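Local structure of putative alpha/beta hydrolase (Desulfitobacterium hafniense, 4RPC) at residues 22-27 / 254-259; 36-41 / 243-248; 50-55 / 84-89. The protein has no established substrate but, as a putative alpha/beta hydrolase, probably cleaves one through a serine nucleophile. One frame throughout, in Å; residues are numbered along the deposited sequence.

Contact 1 of 3, residues 22-27 / 254-259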
# COMPACT_ATOMS: atom_id res chain seq x y z
N PRO A 22 -14.67 5.46 13.98
CA PRO A 22 -13.36 4.81 14.11
C PRO A 22 -12.46 5.14 12.93
O PRO A 22 -12.92 5.24 11.79
CB PRO A 22 -13.69 3.30 14.14
CG PRO A 22 -15.15 3.21 14.55
CD PRO A 22 -15.81 4.52 14.17
N LYS A 23 -11.16 5.28 13.20
CA LYS A 23 -10.26 5.75 12.16
C LYS A 23 -9.65 4.60 11.32
O LYS A 23 -9.05 3.68 11.85
CB LYS A 23 -9.16 6.58 12.79
CG LYS A 23 -9.54 8.04 12.96
CD LYS A 23 -10.49 8.23 14.11
CE LYS A 23 -10.50 9.69 14.50
NZ LYS A 23 -11.81 10.04 15.08
N VAL A 24 -9.80 4.73 10.01
CA VAL A 24 -9.28 3.81 9.06
C VAL A 24 -8.39 4.59 8.07
O VAL A 24 -8.85 5.51 7.37
CB VAL A 24 -10.46 3.12 8.35
CG1 VAL A 24 -9.98 2.20 7.24
CG2 VAL A 24 -11.30 2.32 9.36
N LEU A 25 -7.12 4.22 8.00
CA LEU A 25 -6.13 4.87 7.09
C LEU A 25 -5.93 4.03 5.85
O LEU A 25 -5.67 2.85 5.96
CB LEU A 25 -4.76 4.93 7.79
CG LEU A 25 -3.98 6.19 8.02
CD1 LEU A 25 -2.57 5.81 8.45
CD2 LEU A 25 -3.90 7.16 6.86
N LEU A 26 -5.99 4.64 4.68
CA LEU A 26 -5.83 3.96 3.44
C LEU A 26 -4.67 4.55 2.69
O LEU A 26 -4.74 5.76 2.29
CB LEU A 26 -7.09 4.13 2.60
CG LEU A 26 -8.38 3.71 3.25
CD1 LEU A 26 -9.53 4.16 2.36
CD2 LEU A 26 -8.43 2.22 3.43
N ILE A 27 -3.62 3.73 2.49
CA ILE A 27 -2.33 4.18 1.91
C ILE A 27 -2.07 3.52 0.61
O ILE A 27 -1.91 2.31 0.54
CB ILE A 27 -1.13 3.97 2.86
CG1 ILE A 27 -1.45 4.43 4.28
CG2 ILE A 27 0.10 4.70 2.35
CD1 ILE A 27 -0.34 4.16 5.31
N ARG A 254 -15.53 -4.93 2.86
CA ARG A 254 -16.18 -5.95 3.68
C ARG A 254 -15.19 -6.48 4.69
O ARG A 254 -15.46 -6.62 5.85
CB ARG A 254 -16.67 -7.07 2.78
CG ARG A 254 -17.94 -7.73 3.20
CD ARG A 254 -18.75 -8.17 1.99
NE ARG A 254 -18.86 -9.62 1.91
CZ ARG A 254 -19.70 -10.35 2.63
NH1 ARG A 254 -20.51 -9.80 3.53
NH2 ARG A 254 -19.73 -11.66 2.44
N LEU A 255 -13.99 -6.75 4.24
CA LEU A 255 -12.98 -7.30 5.12
C LEU A 255 -12.59 -6.33 6.25
O LEU A 255 -12.43 -6.74 7.41
CB LEU A 255 -11.76 -7.62 4.28
CG LEU A 255 -10.67 -8.45 4.94
CD1 LEU A 255 -11.26 -9.66 5.64
CD2 LEU A 255 -9.68 -8.89 3.86
N ILE A 256 -12.45 -5.05 5.93
CA ILE A 256 -12.18 -4.04 6.94
C ILE A 256 -13.27 -4.02 8.03
O ILE A 256 -12.98 -4.01 9.22
CB ILE A 256 -12.01 -2.63 6.33
CG1 ILE A 256 -10.67 -2.54 5.59
CG2 ILE A 256 -11.96 -1.60 7.44
CD1 ILE A 256 -10.49 -1.30 4.73
N ARG A 257 -14.52 -4.05 7.61
CA ARG A 257 -15.68 -4.09 8.54
C ARG A 257 -15.60 -5.34 9.38
O ARG A 257 -15.80 -5.26 10.57
CB ARG A 257 -17.03 -4.11 7.80
CG ARG A 257 -17.44 -2.80 7.14
CD ARG A 257 -18.92 -2.77 6.68
NE ARG A 257 -19.36 -1.40 6.33
CZ ARG A 257 -19.96 -0.55 7.17
NH1 ARG A 257 -20.23 -0.89 8.43
NH2 ARG A 257 -20.28 0.68 6.75
N GLU A 258 -15.29 -6.47 8.76
CA GLU A 258 -15.24 -7.78 9.46
C GLU A 258 -14.17 -7.81 10.51
O GLU A 258 -14.41 -8.19 11.61
CB GLU A 258 -14.98 -8.93 8.48
CG GLU A 258 -16.16 -9.30 7.58
CD GLU A 258 -15.78 -10.32 6.51
OE1 GLU A 258 -14.55 -10.44 6.18
OE2 GLU A 258 -16.70 -10.98 5.98
N ILE A 259 -12.97 -7.39 10.14
CA ILE A 259 -11.85 -7.30 11.08
C ILE A 259 -12.10 -6.31 12.20
O ILE A 259 -11.59 -6.46 13.28
CB ILE A 259 -10.57 -6.87 10.30
CG1 ILE A 259 -10.08 -8.05 9.45
CG2 ILE A 259 -9.48 -6.31 11.21
CD1 ILE A 259 -9.09 -7.61 8.36
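Ile256 carries the whole of this contact from the helix side, setting one branch against Val24 and the other against Leu26. Its bond to CB points toward strand 23-27, and the backbones stay well apart there, with Val24 CA and Ile256 CA 8.6 Å from each other. The short branch covers the upstream part of the strand: Ile256 CG2 lies 4.3 Å from Val24 CG1. The long branch leaves with CG1 beside the backbone N (chi1 -72°) and runs on extended, which carries the terminal methyl downstream, where Ile256 CD1 stands 4.3 Å from Leu26 CD2. Leu26 does not aim its CB bond straight at the helix; the leucine fork makes up the difference. These are methyl-to-methyl contacts without a polar bond, burying 97 Å² in all. They belong to the alpha/beta hydrolase fold, whose C-terminal helix, here 249-259, packs on one face of the central sheet. Ile256 also touches Leu117 of strand 112-119, so one residue spans from that strand to 23-27, with strand 88-95 lying between them in the sheet. One residue further on, Arg257 forms a salt bridge through NH2 with Asp47 OD1, just past helix 39-45. Ile259, on the next turn from Ile256, rests its side chain on Asn115 and Leu117.

Contact 2 of 3, residues 36-41 / 243-248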
# COMPACT_ATOMS: atom_id res chain seq x y z
N THR A 36 -8.39 7.70 -6.79
CA THR A 36 -8.88 6.60 -7.62
C THR A 36 -8.62 5.24 -7.03
O THR A 36 -9.23 4.26 -7.39
CB THR A 36 -8.27 6.63 -9.03
OG1 THR A 36 -6.86 6.48 -8.97
CG2 THR A 36 -8.62 7.92 -9.76
N CYS A 37 -7.65 5.17 -6.16
CA CYS A 37 -7.28 3.93 -5.51
C CYS A 37 -8.42 3.41 -4.61
O CYS A 37 -8.72 2.24 -4.61
CB CYS A 37 -6.05 4.23 -4.65
SG CYS A 37 -5.13 2.76 -4.35
N PHE A 38 -9.03 4.34 -3.87
CA PHE A 38 -9.94 4.04 -2.79
C PHE A 38 -11.36 4.57 -2.91
O PHE A 38 -12.11 4.52 -1.95
CB PHE A 38 -9.30 4.61 -1.49
CG PHE A 38 -7.97 3.98 -1.17
CD1 PHE A 38 -7.90 2.60 -0.97
CD2 PHE A 38 -6.83 4.74 -1.03
CE1 PHE A 38 -6.70 1.99 -0.67
CE2 PHE A 38 -5.63 4.13 -0.74
CZ PHE A 38 -5.56 2.75 -0.57
N ALA A 39 -11.77 5.01 -4.08
CA ALA A 39 -13.13 5.53 -4.28
C ALA A 39 -14.26 4.65 -3.72
O ALA A 39 -15.04 5.11 -2.90
CB ALA A 39 -13.38 5.88 -5.74
N ARG A 40 -14.30 3.39 -4.14
CA ARG A 40 -15.35 2.49 -3.73
C ARG A 40 -15.26 2.17 -2.28
O ARG A 40 -16.29 2.09 -1.60
CB ARG A 40 -15.33 1.21 -4.59
CG ARG A 40 -16.36 0.18 -4.21
CD ARG A 40 -17.81 0.72 -4.28
NE ARG A 40 -18.74 -0.29 -3.79
CZ ARG A 40 -19.22 -1.30 -4.53
NH1 ARG A 40 -18.89 -1.44 -5.80
NH2 ARG A 40 -20.04 -2.18 -3.99
N ILE A 41 -14.04 2.04 -1.76
CA ILE A 41 -13.90 1.71 -0.35
C ILE A 41 -14.44 2.84 0.50
O ILE A 41 -15.14 2.62 1.47
CB ILE A 41 -12.43 1.40 0.02
CG1 ILE A 41 -12.03 0.08 -0.65
CG2 ILE A 41 -12.23 1.30 1.54
CD1 ILE A 41 -10.54 -0.20 -0.66
N GLU A 243 -5.12 -6.87 -7.78
CA GLU A 243 -6.32 -7.18 -8.60
C GLU A 243 -7.66 -7.02 -7.80
O GLU A 243 -8.66 -6.47 -8.32
CB GLU A 243 -6.22 -8.59 -9.20
CG GLU A 243 -7.31 -8.88 -10.21
CD GLU A 243 -7.04 -10.07 -11.11
OE1 GLU A 243 -6.04 -10.84 -10.89
OE2 GLU A 243 -7.88 -10.27 -12.06
N VAL A 244 -7.65 -7.46 -6.55
CA VAL A 244 -8.82 -7.29 -5.70
C VAL A 244 -9.11 -5.80 -5.52
O VAL A 244 -10.26 -5.38 -5.53
CB VAL A 244 -8.63 -7.93 -4.31
CG1 VAL A 244 -9.91 -7.78 -3.50
CG2 VAL A 244 -8.34 -9.43 -4.42
N LEU A 245 -8.07 -4.99 -5.34
CA LEU A 245 -8.28 -3.55 -5.18
C LEU A 245 -8.81 -2.93 -6.46
O LEU A 245 -9.67 -2.05 -6.44
CB LEU A 245 -6.93 -2.89 -4.80
CG LEU A 245 -6.96 -1.42 -4.56
CD1 LEU A 245 -7.94 -1.09 -3.43
CD2 LEU A 245 -5.53 -0.94 -4.21
N SER A 246 -8.27 -3.38 -7.58
CA SER A 246 -8.61 -2.76 -8.84
C SER A 246 -10.07 -3.05 -9.19
O SER A 246 -10.87 -2.13 -9.27
CB SER A 246 -7.71 -3.23 -9.95
OG SER A 246 -7.98 -2.56 -11.14
N LYS A 247 -10.41 -4.33 -9.26
CA LYS A 247 -11.70 -4.76 -9.77
C LYS A 247 -12.78 -5.19 -8.75
O LYS A 247 -13.97 -5.17 -9.12
CB LYS A 247 -11.43 -5.86 -10.77
CG LYS A 247 -10.49 -5.39 -11.88
CD LYS A 247 -10.19 -6.47 -12.90
CE LYS A 247 -11.42 -6.78 -13.76
NZ LYS A 247 -11.43 -8.22 -14.10
N GLU A 248 -12.39 -5.53 -7.50
CA GLU A 248 -13.33 -5.79 -6.39
C GLU A 248 -12.97 -5.12 -5.09
O GLU A 248 -12.87 -5.78 -4.07
CB GLU A 248 -13.37 -7.26 -6.08
CG GLU A 248 -13.57 -8.05 -7.35
CD GLU A 248 -13.00 -9.42 -7.25
OE1 GLU A 248 -11.92 -9.64 -6.63
OE2 GLU A 248 -13.65 -10.28 -7.85
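Leu245 reaches from helix 243-247 and packs against Cys37, Phe38 and Ile41, and all the packing across this contact goes through its two methyls. With CG anti to the backbone N (chi1 -178°), its fork straddles the bend between helix 34-37 and helix 39-45. Among the purely hydrocarbon contacts, Leu245 CD1 lies 3.9 Å from Ile41 CD1, the two side chains crossing at about a right angle. Leu245 CD1 also comes obliquely to the Phe38 ring, 4.3 Å from Phe38 CE1. Sulfur and oxygen form a second group: Leu245 CD2 packs 3.7 Å from Cys37 SG, while Leu245 CD1 lies 3.6 Å from the carbonyl oxygen of Cys37. Within the receiving segment, Cys37 SG sits over one face of the Phe38 ring, 3.8 Å above its plane and offset toward the rim, and Ile41 CD1 meets the ring edge in plane. Cut back to an alanine, Leu245 would lose both methyls, which would probably open a gap between helix 243-247 and the side chains of Cys37 and Ile41. Two charged side chains at the margin have partners of their own: Arg40 NE with Asp44 OD1 and Lys247 NZ with Glu167 OE2. Leu245 continues onto Tyr93 and Val95 of strand 88-95, near a probable Ser-His-Glu triad; Phe38 and Ile41 rest on Leu26 of strand 23-27, and Ile41 also meets Ile252 and Ser253 of helix 249-259.

Contact 3 of 3, residues 50-55 / 84-89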
# COMPACT_ATOMS: atom_id res chain seq x y z
N CYS A 50 -14.25 7.09 9.91
CA CYS A 50 -13.43 8.19 9.55
C CYS A 50 -12.29 7.69 8.64
O CYS A 50 -11.41 7.01 9.10
CB CYS A 50 -12.83 8.84 10.78
SG CYS A 50 -11.83 10.27 10.32
N LEU A 51 -12.35 8.01 7.35
CA LEU A 51 -11.37 7.58 6.38
C LEU A 51 -10.34 8.66 6.26
O LEU A 51 -10.66 9.81 6.02
CB LEU A 51 -12.01 7.33 4.99
CG LEU A 51 -12.93 6.12 4.77
CD1 LEU A 51 -12.60 4.95 5.70
CD2 LEU A 51 -14.39 6.47 4.87
N LEU A 52 -9.10 8.28 6.44
CA LEU A 52 -7.99 9.17 6.20
C LEU A 52 -7.10 8.64 5.09
O LEU A 52 -6.56 7.53 5.19
CB LEU A 52 -7.21 9.24 7.51
CG LEU A 52 -8.05 9.55 8.77
CD1 LEU A 52 -7.33 9.10 10.04
CD2 LEU A 52 -8.33 11.04 8.77
N ILE A 53 -6.89 9.44 4.05
CA ILE A 53 -6.22 9.00 2.86
C ILE A 53 -5.07 9.92 2.48
O ILE A 53 -5.27 11.02 2.01
CB ILE A 53 -7.17 8.87 1.65
CG1 ILE A 53 -8.53 8.21 2.06
CG2 ILE A 53 -6.53 8.09 0.55
CD1 ILE A 53 -9.56 9.18 2.50
N PRO A 54 -3.83 9.50 2.73
CA PRO A 54 -2.75 10.39 2.35
C PRO A 54 -2.44 10.38 0.84
O PRO A 54 -2.78 9.45 0.14
CB PRO A 54 -1.55 9.83 3.11
CG PRO A 54 -1.92 8.42 3.46
CD PRO A 54 -3.39 8.47 3.67
N GLU A 55 -1.78 11.42 0.35
CA GLU A 55 -1.08 11.36 -0.93
C GLU A 55 0.38 11.07 -0.69
O GLU A 55 1.02 11.77 0.09
CB GLU A 55 -1.14 12.71 -1.59
CG GLU A 55 -2.52 13.14 -1.91
CD GLU A 55 -2.58 14.51 -2.55
OE1 GLU A 55 -1.50 15.18 -2.74
OE2 GLU A 55 -3.73 14.90 -2.82
N LEU A 84 -4.66 16.32 13.43
CA LEU A 84 -6.09 16.10 13.56
C LEU A 84 -6.40 15.53 14.91
O LEU A 84 -7.51 15.12 15.14
CB LEU A 84 -6.62 15.15 12.47
CG LEU A 84 -6.30 15.62 11.05
CD1 LEU A 84 -6.73 14.54 10.07
CD2 LEU A 84 -6.97 16.95 10.71
N ARG A 85 -5.40 15.52 15.80
CA ARG A 85 -5.46 14.87 17.10
C ARG A 85 -5.84 13.39 17.07
O ARG A 85 -6.39 12.84 18.04
CB ARG A 85 -6.40 15.61 18.03
CG ARG A 85 -6.01 17.03 18.36
CD ARG A 85 -7.17 17.59 19.14
NE ARG A 85 -6.94 18.93 19.64
CZ ARG A 85 -7.74 19.54 20.52
NH1 ARG A 85 -8.82 18.92 20.99
NH2 ARG A 85 -7.45 20.77 20.93
N VAL A 86 -5.53 12.73 15.96
CA VAL A 86 -5.68 11.30 15.86
C VAL A 86 -4.45 10.68 16.46
O VAL A 86 -3.36 10.83 15.89
CB VAL A 86 -5.74 10.80 14.41
CG1 VAL A 86 -5.73 9.28 14.40
CG2 VAL A 86 -6.98 11.31 13.71
N ASP A 87 -4.60 9.98 17.58
CA ASP A 87 -3.48 9.21 18.10
C ASP A 87 -3.70 7.69 18.09
O ASP A 87 -2.81 6.94 18.51
CB ASP A 87 -3.10 9.68 19.49
CG ASP A 87 -4.16 9.39 20.51
OD1 ASP A 87 -5.10 8.61 20.18
OD2 ASP A 87 -4.05 9.96 21.62
N LYS A 88 -4.85 7.24 17.60
CA LYS A 88 -5.13 5.81 17.45
C LYS A 88 -5.88 5.55 16.16
O LYS A 88 -6.84 6.26 15.84
CB LYS A 88 -5.96 5.31 18.63
CG LYS A 88 -6.29 3.81 18.58
CD LYS A 88 -7.04 3.35 19.83
CE LYS A 88 -8.47 3.91 19.87
NZ LYS A 88 -9.51 3.05 20.53
N VAL A 89 -5.46 4.55 15.40
CA VAL A 89 -6.23 4.15 14.25
C VAL A 89 -6.63 2.70 14.36
O VAL A 89 -5.85 1.83 14.83
CB VAL A 89 -5.49 4.46 12.92
CG1 VAL A 89 -4.96 5.89 12.93
CG2 VAL A 89 -4.39 3.50 12.65
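Leu52 projects from strand 50-54 toward the turn that follows helix 70-83 and divides its two methyls between Val86 and Leu84. The buried part lies between Leu52 and Val86: Leu52 CD1 is 4.3 Å from Val86 CG2, and Leu81 in the last turn of the helix touches both side chains, so the three form one apolar cluster. Val89 turns its CB bond toward strand 50-54 and packs on Leu81 as well. Toward solvent, the other branch takes over. Leu52 CD2 meets Leu84 CD1 at 4.1 Å, the two side chains sliding past each other in opposite directions. In Leu52, CG stands beside the backbone N (chi1 -51°), which points the open end of the fork at the turn, one methyl for each partner. Leu84 is partly exposed and leans also on Leu13 of strand 13-17. Beyond it the chain opens outward: Arg85, Asp87 and Lys88 are exposed, and Arg85 is poorly ordered. The turn itself is a Schellman motif: Arg85, with positive phi, is its C-prime residue, Val86 N bonding to Leu81 O and Arg85 N to Glu82 O. That motif ends the helix and directs the chain into strand 88-95. Strand, helix and strand here make up a beta-alpha-beta crossover that passes over strand 23-27 within the parallel part of the mixed sheet, as expected of the alpha/beta hydrolase fold.

All three contacts are apolar, without a hydrogen bond across any of them, but they sit on different faces of the sheet, contacts 1 and 2 on one, contact 3 on the other. Contacts 1 and 3 meet through strands 23-27 and 50-54, where Val24 O and Leu52 N lie 2.9 Å apart in a probable hydrogen bond while their side chains point to opposite faces. Contact 2 joins helix 243-247 to the bend between helices 34-37 and 39-45, and Leu26 CD1 approaches Ile41 CG2 to 4.0 Å. In contacts 1 and 2 every touching residue is buried; contact 3 has a partly exposed leucine at its margin. Sulfur and an aromatic ring enter only contact 2, beside the likely catalytic region.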